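Local atomic coordinates of flavodoxin (PDB entry 5WID), a protein that binds flavin mononucleotide and, as the flavodoxin family generally does, probably uses it to carry electrons between redox partners. Residues M1-V6 with E47-V53; N13-A18 with A86-Y90; M70-V75 with K103-M109. One frame throughout, in Å; residues are numbered along the deposited sequence.

Contact 1: M1-V6 with E47-V53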
loop_
_atom_site.group_PDB
_atom_site.type_symbol
_atom_site.label_atom_id
_atom_site.label_comp_id
_atom_site.label_asym_id
_atom_site.label_seq_id
_atom_site.Cartn_x
_atom_site.Cartn_y
_atom_site.Cartn_z
ATOM N N MET A 1 -3.194 3.587 17.578
ATOM C CA MET A 1 -2.244 2.968 16.658
ATOM C C MET A 1 -2.363 3.608 15.278
ATOM O O MET A 1 -3.238 4.446 15.062
ATOM C CB MET A 1 -2.471 1.462 16.599
ATOM C CG MET A 1 -1.833 0.736 17.782
ATOM S SD MET A 1 -2.143 -1.034 17.783
ATOM C CE MET A 1 -3.932 -1.036 17.908
ATOM N N LYS A 2 -1.496 3.217 14.340
ATOM C CA LYS A 2 -1.238 4.055 13.175
ATOM C C LYS A 2 -0.934 3.206 11.950
ATOM O O LYS A 2 -0.172 2.240 12.024
ATOM C CB LYS A 2 -0.069 5.007 13.462
ATOM C CG LYS A 2 0.342 5.891 12.306
ATOM C CD LYS A 2 -0.801 6.771 11.848
ATOM C CE LYS A 2 -0.293 7.888 10.960
ATOM N NZ LYS A 2 0.883 7.442 10.165
ATOM N N ALA A 3 -1.542 3.569 10.823
ATOM C CA ALA A 3 -1.253 2.941 9.546
ATOM C C ALA A 3 -0.771 4.004 8.573
ATOM O O ALA A 3 -1.108 5.185 8.701
ATOM C CB ALA A 3 -2.484 2.238 8.960
ATOM N N ILE A 4 0.008 3.581 7.587
ATOM C CA ILE A 4 0.461 4.481 6.538
ATOM C C ILE A 4 0.195 3.814 5.194
ATOM O O ILE A 4 0.421 2.610 5.039
ATOM C CB ILE A 4 1.945 4.864 6.724
ATOM C CG1 ILE A 4 2.400 5.868 5.669
ATOM C CG2 ILE A 4 2.852 3.653 6.714
ATOM C CD1 ILE A 4 3.436 6.837 6.238
ATOM N N VAL A 5 -0.359 4.578 4.255
ATOM C CA VAL A 5 -0.655 4.100 2.903
ATOM C C VAL A 5 0.234 4.906 1.961
ATOM O O VAL A 5 0.023 6.113 1.789
ATOM C CB VAL A 5 -2.135 4.258 2.532
ATOM C CG1 VAL A 5 -2.392 3.655 1.142
ATOM C CG2 VAL A 5 -3.061 3.637 3.609
ATOM N N VAL A 6 1.239 4.251 1.379
ATOM C CA VAL A 6 2.277 4.900 0.578
ATOM C C VAL A 6 2.080 4.485 -0.870
ATOM O O VAL A 6 1.873 3.300 -1.140
ATOM C CB VAL A 6 3.687 4.485 1.046
ATOM C CG1 VAL A 6 4.771 5.200 0.201
ATOM C CG2 VAL A 6 3.863 4.737 2.531
ATOM N N GLU A 47 7.133 4.430 12.688
ATOM C CA GLU A 47 6.062 4.634 13.661
ATOM C C GLU A 47 4.853 3.740 13.388
ATOM O O GLU A 47 4.126 3.386 14.322
ATOM C CB GLU A 47 5.648 6.110 13.648
ATOM C CG GLU A 47 4.407 6.432 14.476
ATOM C CD GLU A 47 3.805 7.794 14.153
ATOM O OE1 GLU A 47 3.046 8.311 14.999
ATOM O OE2 GLU A 47 4.082 8.345 13.061
ATOM N N ALA A 48 4.624 3.363 12.135
ATOM C CA ALA A 48 3.371 2.716 11.748
ATOM C C ALA A 48 3.329 1.241 12.138
ATOM O O ALA A 48 4.334 0.530 12.043
ATOM C CB ALA A 48 3.167 2.852 10.239
ATOM N N GLU A 49 2.144 0.780 12.571
ATOM C CA GLU A 49 1.909 -0.645 12.804
ATOM C C GLU A 49 1.596 -1.394 11.514
ATOM O O GLU A 49 1.820 -2.609 11.440
ATOM C CB GLU A 49 0.749 -0.853 13.787
ATOM C CG GLU A 49 1.163 -0.887 15.261
ATOM C CD GLU A 49 1.379 0.496 15.815
ATOM O OE1 GLU A 49 0.821 1.463 15.246
ATOM O OE2 GLU A 49 2.103 0.628 16.823
ATOM N N ALA A 50 1.075 -0.700 10.498
ATOM C CA ALA A 50 0.732 -1.310 9.220
ATOM C C ALA A 50 1.182 -0.376 8.109
ATOM O O ALA A 50 1.019 0.843 8.212
ATOM C CB ALA A 50 -0.780 -1.574 9.093
ATOM N N ILE A 51 1.750 -0.952 7.055
ATOM C CA ILE A 51 2.250 -0.190 5.916
ATOM C C ILE A 51 1.677 -0.817 4.657
ATOM O O ILE A 51 1.995 -1.972 4.338
ATOM C CB ILE A 51 3.788 -0.177 5.856
ATOM C CG1 ILE A 51 4.362 0.444 7.132
ATOM C CG2 ILE A 51 4.264 0.582 4.607
ATOM C CD1 ILE A 51 5.877 0.190 7.327
ATOM N N ALA A 52 0.845 -0.060 3.938
ATOM C CA ALA A 52 0.322 -0.474 2.641
ATOM C C ALA A 52 1.101 0.271 1.564
ATOM O O ALA A 52 1.360 1.470 1.703
ATOM C CB ALA A 52 -1.180 -0.170 2.528
ATOM N N VAL A 53 1.523 -0.445 0.520
ATOM C CA VAL A 53 2.351 0.148 -0.528
ATOM C C VAL A 53 1.710 -0.130 -1.882
ATOM O O VAL A 53 1.359 -1.278 -2.177
ATOM C CB VAL A 53 3.789 -0.396 -0.493
ATOM C CG1 VAL A 53 4.616 0.171 -1.650
ATOM C CG2 VAL A 53 4.465 -0.047 0.853
HETATM O O HOH W 1 3.254 6.986 10.826
#
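Glu49 reaches across to Lys2 and Met1, at the first residues of the chain, just where the two strands begin to pair. Its CB lies 3.7 Å from Lys2 O, the carbonyl that also accepts the Glu49 backbone N-H. CG comes next and passes Met1 SD at 4.2 Å. A bend at chi2 (80°) then carries the carboxylate across the Met1 chain at about a right angle, with CD 3.8 Å from Met1 CG. At the tip, OE1 takes the Lys2 N-H at 3.0 Å, nearly end-on to the C-O bond although the N-H itself is angled at 142°, while OE2 stays beside Met1 CG. Side chain and backbone of Glu49 thus grip both polar backbone groups of Lys2.

From there 2-6 and 50-53 run parallel, their axes 12° apart. Ile4 bonds through N to Ala50 O and through O to Ala52 N, and Ala52 O then receives Val6 N at 2.8 Å in an essentially straight bond. CA-H groups of the facing residues lean on the same carbonyls. On the opposite face of the sheet from Ala3 and Val5, the CG2 methyl of Ile4 does the packing: it meets Ala48 CB at 3.6 Å and Ile51 CG1 also at 3.6 Å, the two isoleucines lying side by side and pointing the same way. Near the surface, Lys2 NZ is 4.4 Å from Glu47 OE2, too far for a salt bridge, and a water joins them.

Ala3 and Val5 touch helix 13-27, Ala50 and Ala52 helix 124-143. Flanked by strands 31-36 and 83-90, the pair forms the buried middle of the parallel sheet of the flavodoxin-like alpha/beta/alpha sandwich.

Contact 2: N13-A18 with A86-Y90. With FMN (flavin mononucleotide), chain D.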
loop_
_atom_site.group_PDB
_atom_site.type_symbol
_atom_site.label_atom_id
_atom_site.label_comp_id
_atom_site.label_asym_id
_atom_site.label_seq_id
_atom_site.Cartn_x
_atom_site.Cartn_y
_atom_site.Cartn_z
ATOM N N ASN A 13 -4.475 6.976 -10.762
ATOM C CA ASN A 13 -5.332 5.822 -10.491
ATOM C C ASN A 13 -4.931 5.119 -9.196
ATOM O O ASN A 13 -5.781 4.840 -8.342
ATOM C CB ASN A 13 -5.301 4.858 -11.681
ATOM C CG ASN A 13 -5.979 5.447 -12.918
ATOM O OD1 ASN A 13 -6.873 6.313 -12.812
ATOM N ND2 ASN A 13 -5.552 4.995 -14.098
ATOM N N THR A 14 -3.638 4.826 -9.028
ATOM C CA THR A 14 -3.177 4.245 -7.766
ATOM C C THR A 14 -3.356 5.220 -6.612
ATOM O O THR A 14 -3.635 4.803 -5.480
ATOM C CB THR A 14 -1.714 3.804 -7.905
ATOM O OG1 THR A 14 -1.625 2.905 -9.025
ATOM C CG2 THR A 14 -1.184 3.101 -6.637
ATOM N N LYS A 15 -3.217 6.519 -6.877
ATOM C CA LYS A 15 -3.492 7.502 -5.832
ATOM C C LYS A 15 -4.944 7.419 -5.374
ATOM O O LYS A 15 -5.228 7.450 -4.170
ATOM C CB LYS A 15 -3.170 8.913 -6.332
ATOM C CG LYS A 15 -3.492 10.036 -5.324
ATOM C CD LYS A 15 -3.055 11.414 -5.880
ATOM C CE LYS A 15 -3.246 12.521 -4.844
ATOM N NZ LYS A 15 -4.696 12.711 -4.552
ATOM N N ALA A 16 -5.878 7.317 -6.323
ATOM C CA ALA A 16 -7.285 7.183 -5.961
ATOM C C ALA A 16 -7.514 5.938 -5.112
ATOM O O ALA A 16 -8.282 5.971 -4.143
ATOM C CB ALA A 16 -8.149 7.142 -7.225
ATOM N N MET A 17 -6.863 4.828 -5.466
ATOM C CA MET A 17 -6.969 3.614 -4.657
ATOM C C MET A 17 -6.465 3.864 -3.246
ATOM O O MET A 17 -7.103 3.469 -2.265
ATOM C CB MET A 17 -6.163 2.476 -5.293
ATOM C CG MET A 17 -6.705 2.032 -6.638
ATOM S SD MET A 17 -5.684 0.720 -7.347
ATOM C CE MET A 17 -5.993 -0.658 -6.224
ATOM N N ALA A 18 -5.306 4.516 -3.143
ATOM C CA ALA A 18 -4.677 4.758 -1.846
ATOM C C ALA A 18 -5.572 5.589 -0.945
ATOM O O ALA A 18 -5.693 5.315 0.258
ATOM C CB ALA A 18 -3.329 5.461 -2.048
ATOM N N ALA A 86 -0.501 -4.662 -0.202
ATOM C CA ALA A 86 0.040 -4.302 -1.506
ATOM C C ALA A 86 -1.105 -4.028 -2.469
ATOM O O ALA A 86 -2.105 -4.754 -2.460
ATOM C CB ALA A 86 0.943 -5.434 -2.051
ATOM N N PHE A 87 -0.957 -2.996 -3.312
ATOM C CA PHE A 87 -2.039 -2.633 -4.223
ATOM C C PHE A 87 -1.494 -1.871 -5.424
ATOM O O PHE A 87 -0.324 -1.484 -5.467
ATOM C CB PHE A 87 -3.128 -1.803 -3.517
ATOM C CG PHE A 87 -2.664 -0.432 -3.058
ATOM C CD1 PHE A 87 -1.962 -0.292 -1.875
ATOM C CD2 PHE A 87 -2.978 0.710 -3.793
ATOM C CE1 PHE A 87 -1.529 0.965 -1.429
ATOM C CE2 PHE A 87 -2.566 1.972 -3.367
ATOM C CZ PHE A 87 -1.838 2.106 -2.183
ATOM N N GLY A 88 -2.373 -1.651 -6.409
ATOM C CA GLY A 88 -2.009 -0.792 -7.531
ATOM C C GLY A 88 -2.960 -0.868 -8.707
ATOM O O GLY A 88 -3.739 -1.814 -8.821
ATOM N N SER A 89 -2.895 0.111 -9.604
ATOM C CA SER A 89 -3.681 0.108 -10.832
ATOM C C SER A 89 -2.805 -0.367 -11.984
ATOM O O SER A 89 -1.584 -0.206 -11.956
ATOM C CB SER A 89 -4.230 1.510 -11.118
ATOM O OG SER A 89 -4.952 1.573 -12.336
ATOM N N TYR A 90 -3.424 -0.970 -12.993
ATOM C CA TYR A 90 -2.650 -1.536 -14.091
ATOM C C TYR A 90 -3.490 -1.559 -15.356
ATOM O O TYR A 90 -4.698 -1.334 -15.323
ATOM C CB TYR A 90 -2.144 -2.942 -13.743
ATOM C CG TYR A 90 -3.210 -4.027 -13.748
ATOM C CD1 TYR A 90 -4.182 -4.090 -12.746
ATOM C CD2 TYR A 90 -3.236 -4.992 -14.752
ATOM C CE1 TYR A 90 -5.148 -5.092 -12.751
ATOM C CE2 TYR A 90 -4.186 -6.011 -14.752
ATOM C CZ TYR A 90 -5.141 -6.047 -13.760
ATOM O OH TYR A 90 -6.095 -7.046 -13.772
HETATM N N1 FMN D . 0.021 -1.858 -17.367
HETATM C C2 FMN D . 0.344 -3.181 -17.184
HETATM O O2 FMN D . -0.464 -3.936 -16.636
HETATM N N3 FMN D . 1.569 -3.665 -17.613
HETATM C C4 FMN D . 2.487 -2.840 -18.209
HETATM O O4 FMN D . 3.575 -3.315 -18.565
HETATM C C4A FMN D . 2.154 -1.496 -18.405
HETATM N N5 FMN D . 3.037 -0.634 -19.019
HETATM C C5A FMN D . 2.695 0.691 -19.209
HETATM C C6 FMN D . 3.604 1.538 -19.841
HETATM C C7 FMN D . 3.279 2.871 -20.037
HETATM C C7M FMN D . 4.280 3.768 -20.719
HETATM C C8 FMN D . 2.044 3.361 -19.620
HETATM C C8M FMN D . 1.681 4.804 -19.835
HETATM C C9 FMN D . 1.127 2.512 -18.990
HETATM C C9A FMN D . 1.459 1.177 -18.788
HETATM N N10 FMN D . 0.569 0.319 -18.161
HETATM C C10 FMN D . 0.912 -1.010 -17.981
HETATM C "C1'" FMN D . -0.773 0.802 -17.717
HETATM C "C2'" FMN D . -0.770 1.507 -16.362
HETATM O "O2'" FMN D . -0.345 0.662 -15.306
HETATM C "C3'" FMN D . -2.208 1.949 -16.106
HETATM O "O3'" FMN D . -2.538 2.976 -17.024
HETATM C "C4'" FMN D . -2.476 2.414 -14.672
HETATM O "O4'" FMN D . -3.867 2.642 -14.557
HETATM C "C5'" FMN D . -1.705 3.678 -14.283
HETATM O "O5'" FMN D . -1.975 3.930 -12.914
HETATM P P FMN D . -1.391 5.244 -12.199
HETATM O O1P FMN D . -1.529 5.019 -10.713
HETATM O O2P FMN D . 0.071 5.380 -12.576
HETATM O O3P FMN D . -2.194 6.429 -12.659
#
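The phosphate-binding site of the flavodoxin brings Thr14, in the first turn of helix 13-27, against Ser89 near the end of strand 83-90. Thr14 OG1 accepts the Ser89 N-H at 3.1 Å, with 160° at the hydrogen, and gives its own proton to FMN O1P at 2.7 Å. With chi1 at -55° OG1 stands beside its own backbone N, and the two converge on O1P, so one phosphate oxygen is held by two bonds from one residue. Asn13 N binds O3P, and the start of the helix points at the phosphate, an arrangement likely to favour its negative charge.

A second relay runs through the ribityl chain. FMN O4' accepts Asn13 ND2 at 2.9 Å and donates to Ser89 OG at 2.7 Å; the serine hydroxyl is in turn bonded to His120 O. Asn13 CB rests 3.4 Å from that same Ser89 OG, so helix and strand meet directly beside the O4' bonds.

Deeper in, the contact turns apolar. Met17 lays SD on the Gly88 peptide, 3.4 Å from Gly88 C, and its bend at chi3 (68°) brings CE over Gly88 O. Thr14 O lies at the edge of the Phe87 ring, near its plane, 3.7 Å from CE2, while Ala18 CB touches the ring's CZ at 3.7 Å. Val5 and Ala52 pack on the ring too.

Ser9 to Gly12 form the hydroxyl-rich loop after the first strand, and Asn13 and Thr14 complete the phosphate site at the helix start, as in flavodoxins generally.

Contact 3: M70-V75 with K103-M109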
loop_
_atom_site.group_PDB
_atom_site.type_symbol
_atom_site.label_atom_id
_atom_site.label_comp_id
_atom_site.label_asym_id
_atom_site.label_seq_id
_atom_site.Cartn_x
_atom_site.Cartn_y
_atom_site.Cartn_z
ATOM N N MET A 70 11.327 0.912 -1.835
ATOM C CA MET A 70 11.153 -0.338 -1.100
ATOM C C MET A 70 12.488 -0.947 -0.692
ATOM O O MET A 70 12.649 -1.405 0.449
ATOM C CB MET A 70 10.363 -1.328 -1.946
ATOM C CG MET A 70 8.930 -0.853 -2.186
ATOM S SD MET A 70 7.898 -2.212 -2.717
ATOM C CE MET A 70 7.711 -3.142 -1.173
ATOM N N ASP A 71 13.454 -0.979 -1.616
ATOM C CA ASP A 71 14.714 -1.668 -1.350
ATOM C C ASP A 71 15.588 -0.902 -0.370
ATOM O O ASP A 71 16.417 -1.503 0.322
ATOM C CB ASP A 71 15.486 -1.875 -2.652
ATOM C CG ASP A 71 14.865 -2.929 -3.540
ATOM O OD1 ASP A 71 14.010 -3.705 -3.068
ATOM O OD2 ASP A 71 15.234 -2.975 -4.726
ATOM N N GLU A 72 15.456 0.422 -0.333
ATOM C CA GLU A 72 16.281 1.255 0.529
ATOM C C GLU A 72 15.505 1.737 1.748
ATOM O O GLU A 72 15.813 1.344 2.878
ATOM C CB GLU A 72 16.843 2.431 -0.282
ATOM C CG GLU A 72 17.778 1.969 -1.388
ATOM C CD GLU A 72 18.184 3.082 -2.327
ATOM O OE1 GLU A 72 18.014 4.265 -1.968
ATOM O OE2 GLU A 72 18.671 2.763 -3.433
ATOM N N THR A 73 14.465 2.541 1.534
ATOM C CA THR A 73 13.798 3.207 2.651
ATOM C C THR A 73 12.956 2.237 3.472
ATOM O O THR A 73 13.025 2.242 4.705
ATOM C CB THR A 73 12.936 4.360 2.139
ATOM O OG1 THR A 73 13.752 5.241 1.361
ATOM C CG2 THR A 73 12.355 5.147 3.302
ATOM N N LEU A 74 12.115 1.430 2.817
ATOM C CA LEU A 74 11.260 0.520 3.580
ATOM C C LEU A 74 12.087 -0.510 4.345
ATOM O O LEU A 74 11.801 -0.805 5.514
ATOM C CB LEU A 74 10.255 -0.171 2.652
ATOM C CG LEU A 74 9.221 -1.067 3.347
ATOM C CD1 LEU A 74 8.390 -0.259 4.365
ATOM C CD2 LEU A 74 8.297 -1.747 2.323
ATOM N N VAL A 75 13.122 -1.068 3.709
ATOM C CA VAL A 75 14.004 -1.997 4.417
ATOM C C VAL A 75 14.636 -1.316 5.626
ATOM O O VAL A 75 14.740 -1.914 6.702
ATOM C CB VAL A 75 15.070 -2.566 3.463
ATOM C CG1 VAL A 75 16.103 -3.372 4.243
ATOM C CG2 VAL A 75 14.423 -3.445 2.407
ATOM N N LYS A 103 8.218 -8.584 -2.202
ATOM C CA LYS A 103 9.266 -7.838 -1.510
ATOM C C LYS A 103 8.959 -7.698 -0.029
ATOM O O LYS A 103 9.843 -7.885 0.813
ATOM C CB LYS A 103 9.413 -6.451 -2.122
ATOM C CG LYS A 103 10.532 -6.292 -3.104
ATOM C CD LYS A 103 10.744 -4.808 -3.396
ATOM C CE LYS A 103 11.328 -4.634 -4.779
ATOM N NZ LYS A 103 12.626 -5.321 -4.855
ATOM N N MET A 104 7.707 -7.357 0.307
ATOM C CA MET A 104 7.338 -7.208 1.712
ATOM C C MET A 104 7.539 -8.506 2.484
ATOM O O MET A 104 8.039 -8.491 3.616
ATOM C CB MET A 104 5.888 -6.751 1.831
ATOM C CG MET A 104 5.665 -5.347 1.324
ATOM S SD MET A 104 3.908 -4.954 1.467
ATOM C CE MET A 104 4.007 -3.243 1.928
ATOM N N ARG A 105 7.136 -9.638 1.900
ATOM C CA ARG A 105 7.315 -10.916 2.580
ATOM C C ARG A 105 8.794 -11.221 2.794
ATOM O O ARG A 105 9.188 -11.707 3.862
ATOM C CB ARG A 105 6.629 -12.036 1.787
ATOM C CG ARG A 105 5.113 -11.953 1.817
ATOM C CD ARG A 105 4.441 -13.189 1.227
ATOM N NE ARG A 105 3.013 -12.957 1.020
ATOM C CZ ARG A 105 2.472 -12.677 -0.164
ATOM N NH1 ARG A 105 3.240 -12.623 -1.244
ATOM N NH2 ARG A 105 1.167 -12.472 -0.276
ATOM N N GLU A 106 9.630 -10.921 1.797
ATOM C CA GLU A 106 11.066 -11.152 1.918
ATOM C C GLU A 106 11.670 -10.327 3.044
ATOM O O GLU A 106 12.680 -10.728 3.636
ATOM C CB GLU A 106 11.764 -10.817 0.600
ATOM C CG GLU A 106 11.793 -11.951 -0.405
ATOM C CD GLU A 106 12.148 -11.476 -1.807
ATOM O OE1 GLU A 106 12.230 -12.326 -2.719
ATOM O OE2 GLU A 106 12.341 -10.253 -1.996
ATOM N N MET A 107 11.075 -9.173 3.331
ATOM C CA MET A 107 11.459 -8.244 4.386
ATOM C C MET A 107 10.985 -8.657 5.769
ATOM O O MET A 107 11.276 -7.944 6.737
ATOM C CB MET A 107 10.859 -6.873 4.091
ATOM C CG MET A 107 11.816 -5.812 3.779
ATOM S SD MET A 107 10.779 -4.419 3.329
ATOM C CE MET A 107 11.054 -4.421 1.564
ATOM N N GLY A 108 10.218 -9.735 5.889
ATOM C CA GLY A 108 9.686 -10.137 7.175
ATOM C C GLY A 108 8.324 -9.578 7.526
ATOM O O GLY A 108 7.873 -9.765 8.664
ATOM N N MET A 109 7.652 -8.903 6.597
ATOM C CA MET A 109 6.303 -8.429 6.873
ATOM C C MET A 109 5.292 -9.548 6.656
ATOM O O MET A 109 5.521 -10.476 5.873
ATOM C CB MET A 109 5.946 -7.240 5.973
ATOM C CG MET A 109 6.886 -6.059 6.111
ATOM S SD MET A 109 6.380 -4.636 5.128
ATOM C CE MET A 109 5.013 -4.011 6.112
HETATM O O HOH W 2 15.424 -4.927 -6.567
#
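Met107 and Leu74 interlock where helix 64-76 meets the C-terminal end of helix 96-106, on one face of the flavodoxin-like sandwich. The end of the Met107 side chain is the main bump: SD sits 3.7 Å from Leu74 CG, and CE fills the hollow between Val75 CG2, at 3.6 Å, and Met70 O, also at 3.6 Å. That carbonyl belongs to the wider pi-type turn of 70-74. In return, Met70 pushes its end toward the other helix, bending at chi3 (73°) to place CE in the dip between Lys103 CB, 3.8 Å away, and Met104 CG. Beyond Met107 the helix ends in a Schellman motif at Gly108, which turns the chain so that Met109 SD comes loosely up to Leu74 CD2. The aliphatic part of Lys103 lies obliquely across Met70, with CD against Met70 CB. On the exposed side, Lys103 NZ forms a salt bridge with Asp71 OD1 at 2.8 Å, on the syn side of that oxygen. Replacing Lys103 with an alanine would probably leave the Asp71 carboxylate without its paired charge and open a gap beside CB and SD of Met70. A water bonded to Asp71 OD2 also reaches Lys103 NZ, weakly.

All three contacts involve one sheet, parallel in its main strands, or helices packed on it. Contact 1 pairs its central strand 50-58 with the neighbouring strand 2-8; contact 2, centred 16 Å away, adds the next strand, 83-90, and sets helix 13-27 on one face; contact 3, its centre about 13 Å from that of contact 1, joins two helices on the other face. Contacts 2 and 3, centres 19 Å apart, do not touch. Contact 1 meets both: Val5 packs on Phe87 and Ala18, Ile51 on Leu74 and Met109. Along the chain contact 1 closes before contact 3 opens, while contact 2 crosses both. The sheet thus joins both helix layers and brings strand 83-90 to FMN.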